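Local coordinates for carbohydrate binding protein, putative, CPB33A (Cellvibrio japonicus, PDB 5FJQ), which is a copper-dependent lytic polysaccharide monooxygenase important for efficient chitin utilization, this chain being its monooxygenase domain from a longer secreted protein, at residues A98-K103 with A167-Y172. Numbering follows the deposited sequence.
Sequences AAHKTK and AAEGFY. With CU (copper (II) ion), chain D.
The copper site of this AA10-family monooxygenase, a histidine brace, is where His100 meets Phe171 and Glu169. His100 supplies one arm of the brace: its NE2 binds the copper at 1.9 Å, while His1 completes the brace with its terminal amino N and, as is usual for a histidine brace, its own imidazole. An imidazole suits this place because its ring nitrogen offers a lone pair to the metal while its carbons can pack against a neighbouring ring. The His100 and Phe171 side chains cross at about a right angle, and CD2 of His100 lies 4.0 Å from CE2 of Phe171, a van der Waals contact. With CG anti to the carbonyl carbon (chi1 -54°), the Phe171 ring is swung toward the metal, its CZ leading at 3.3 Å from the copper. A phenyl ring has no lone pair to donate, so it can stand close to the copper without being a conventional ligand; phenylalanine is common here in AA10 enzymes. The extended chain of Glu169 carries its carboxylate out toward the metal. OE1 of Glu169 stops 4.0 Å from the copper, too far for a metal bond, and forms a salt bridge with Arg161, a pairing for which glutamate is suited. Within 98-103 itself, the carbonyl O of Ala98 lies 3.4 Å above the plane of the His100 ring, offset toward its rim. His100 is carried by the loop between strands 88-96 and 102-109, whereas Glu169 and Phe171 project from strand 169-178, where Phe171 also packs against His1, Trp159 of strand 152-161 and Ala45 of strand 45-47.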
loop_
_atom_site.group_PDB
_atom_site.type_symbol
_atom_site.label_atom_id
_atom_site.label_comp_id
_atom_site.label_asym_id
_atom_site.label_seq_id
_atom_site.Cartn_x
_atom_site.Cartn_y
_atom_site.Cartn_z
ATOM N N ALA A 98 10.678 -4.121 11.480
ATOM C CA ALA A 98 12.027 -3.677 11.700
ATOM C C ALA A 98 12.067 -2.185 11.384
ATOM O O ALA A 98 11.940 -1.810 10.219
ATOM C CB ALA A 98 13.000 -4.458 10.811
ATOM N N ALA A 99 12.340 -1.360 12.387
ATOM C CA ALA A 99 12.463 0.100 12.209
ATOM C C ALA A 99 13.640 0.514 11.308
ATOM O O ALA A 99 14.609 -0.224 11.178
ATOM C CB ALA A 99 12.578 0.762 13.547
ATOM N N HIS A 100 13.533 1.684 10.675
ATOM C CA HIS A 100 14.583 2.214 9.842
ATOM C C HIS A 100 14.572 3.743 9.980
ATOM O O HIS A 100 13.552 4.330 10.425
ATOM C CB HIS A 100 14.413 1.787 8.390
ATOM C CG HIS A 100 14.524 0.306 8.163
ATOM N ND1 HIS A 100 15.597 -0.431 8.602
ATOM C CD2 HIS A 100 13.696 -0.572 7.548
ATOM C CE1 HIS A 100 15.452 -1.700 8.233
ATOM N NE2 HIS A 100 14.289 -1.813 7.616
ATOM N N LYS A 101 15.709 4.385 9.632
ATOM C CA LYS A 101 15.746 5.851 9.508
ATOM C C LYS A 101 14.954 6.128 8.236
ATOM O O LYS A 101 15.032 5.360 7.312
ATOM C CB LYS A 101 17.180 6.401 9.445
ATOM C CG LYS A 101 18.079 5.884 10.549
ATOM C CD LYS A 101 19.122 6.908 10.945
ATOM C CE LYS A 101 19.631 6.702 12.375
ATOM N NZ LYS A 101 18.729 7.347 13.383
ATOM N N THR A 102 14.130 7.178 8.253
ATOM C CA THR A 102 13.074 7.434 7.232
ATOM C C THR A 102 13.337 8.779 6.563
ATOM O O THR A 102 13.485 9.806 7.249
ATOM C CB THR A 102 11.671 7.466 7.898
ATOM O OG1 THR A 102 11.399 6.159 8.427
ATOM C CG2 THR A 102 10.573 7.837 6.926
ATOM N N LYS A 103 13.366 8.758 5.232
ATOM C CA LYS A 103 13.327 9.973 4.414
ATOM C C LYS A 103 11.886 10.495 4.401
ATOM O O LYS A 103 11.627 11.717 4.580
ATOM C CB LYS A 103 13.847 9.675 3.014
ATOM C CG LYS A 103 14.113 10.922 2.189
ATOM C CD LYS A 103 15.281 11.716 2.738
ATOM C CE LYS A 103 16.532 11.510 1.904
ATOM N NZ LYS A 103 17.744 12.003 2.612
ATOM N N ALA A 167 20.102 3.232 4.690
ATOM C CA ALA A 167 20.150 2.394 3.494
ATOM C C ALA A 167 18.991 2.785 2.573
ATOM O O ALA A 167 17.967 3.352 3.036
ATOM C CB ALA A 167 20.066 0.907 3.830
ATOM N N ALA A 168 19.180 2.502 1.283
ATOM C CA ALA A 168 18.205 2.787 0.235
ATOM C C ALA A 168 17.254 1.600 0.174
ATOM O O ALA A 168 17.660 0.473 0.005
ATOM C CB ALA A 168 18.899 2.984 -1.106
ATOM N N GLU A 169 15.988 1.820 0.374
ATOM C CA GLU A 169 15.020 0.733 0.285
ATOM C C GLU A 169 13.664 1.396 0.351
ATOM O O GLU A 169 13.498 2.498 0.963
ATOM C CB GLU A 169 15.197 -0.301 1.424
ATOM C CG GLU A 169 14.473 -1.618 1.224
ATOM C CD GLU A 169 14.722 -2.598 2.388
ATOM O OE1 GLU A 169 15.068 -2.122 3.469
ATOM O OE2 GLU A 169 14.639 -3.846 2.218
ATOM N N GLY A 170 12.706 0.753 -0.319
ATOM C CA GLY A 170 11.324 1.243 -0.418
ATOM C C GLY A 170 10.383 0.147 0.074
ATOM O O GLY A 170 10.646 -1.059 -0.177
ATOM N N PHE A 171 9.336 0.545 0.807
ATOM C CA PHE A 171 8.198 -0.330 1.134
ATOM C C PHE A 171 6.866 0.249 0.632
ATOM O O PHE A 171 6.593 1.484 0.757
ATOM C CB PHE A 171 8.112 -0.586 2.681
ATOM C CG PHE A 171 9.367 -1.112 3.246
ATOM C CD1 PHE A 171 9.625 -2.516 3.224
ATOM C CD2 PHE A 171 10.365 -0.245 3.660
ATOM C CE1 PHE A 171 10.846 -3.023 3.683
ATOM C CE2 PHE A 171 11.606 -0.749 4.094
ATOM C CZ PHE A 171 11.844 -2.136 4.124
ATOM N N TYR A 172 6.026 -0.648 0.106
ATOM C CA TYR A 172 4.878 -0.228 -0.681
ATOM C C TYR A 172 3.578 -0.879 -0.255
ATOM O O TYR A 172 3.491 -2.109 -0.241
ATOM C CB TYR A 172 5.136 -0.406 -2.193
ATOM C CG TYR A 172 6.454 0.186 -2.596
ATOM C CD1 TYR A 172 7.648 -0.575 -2.536
ATOM C CD2 TYR A 172 6.521 1.493 -3.074
ATOM C CE1 TYR A 172 8.857 -0.002 -2.874
ATOM C CE2 TYR A 172 7.739 2.059 -3.447
ATOM C CZ TYR A 172 8.900 1.288 -3.345
ATOM O OH TYR A 172 10.094 1.830 -3.671
HETATM CU CU CU D . 13.280 -3.251 6.873
#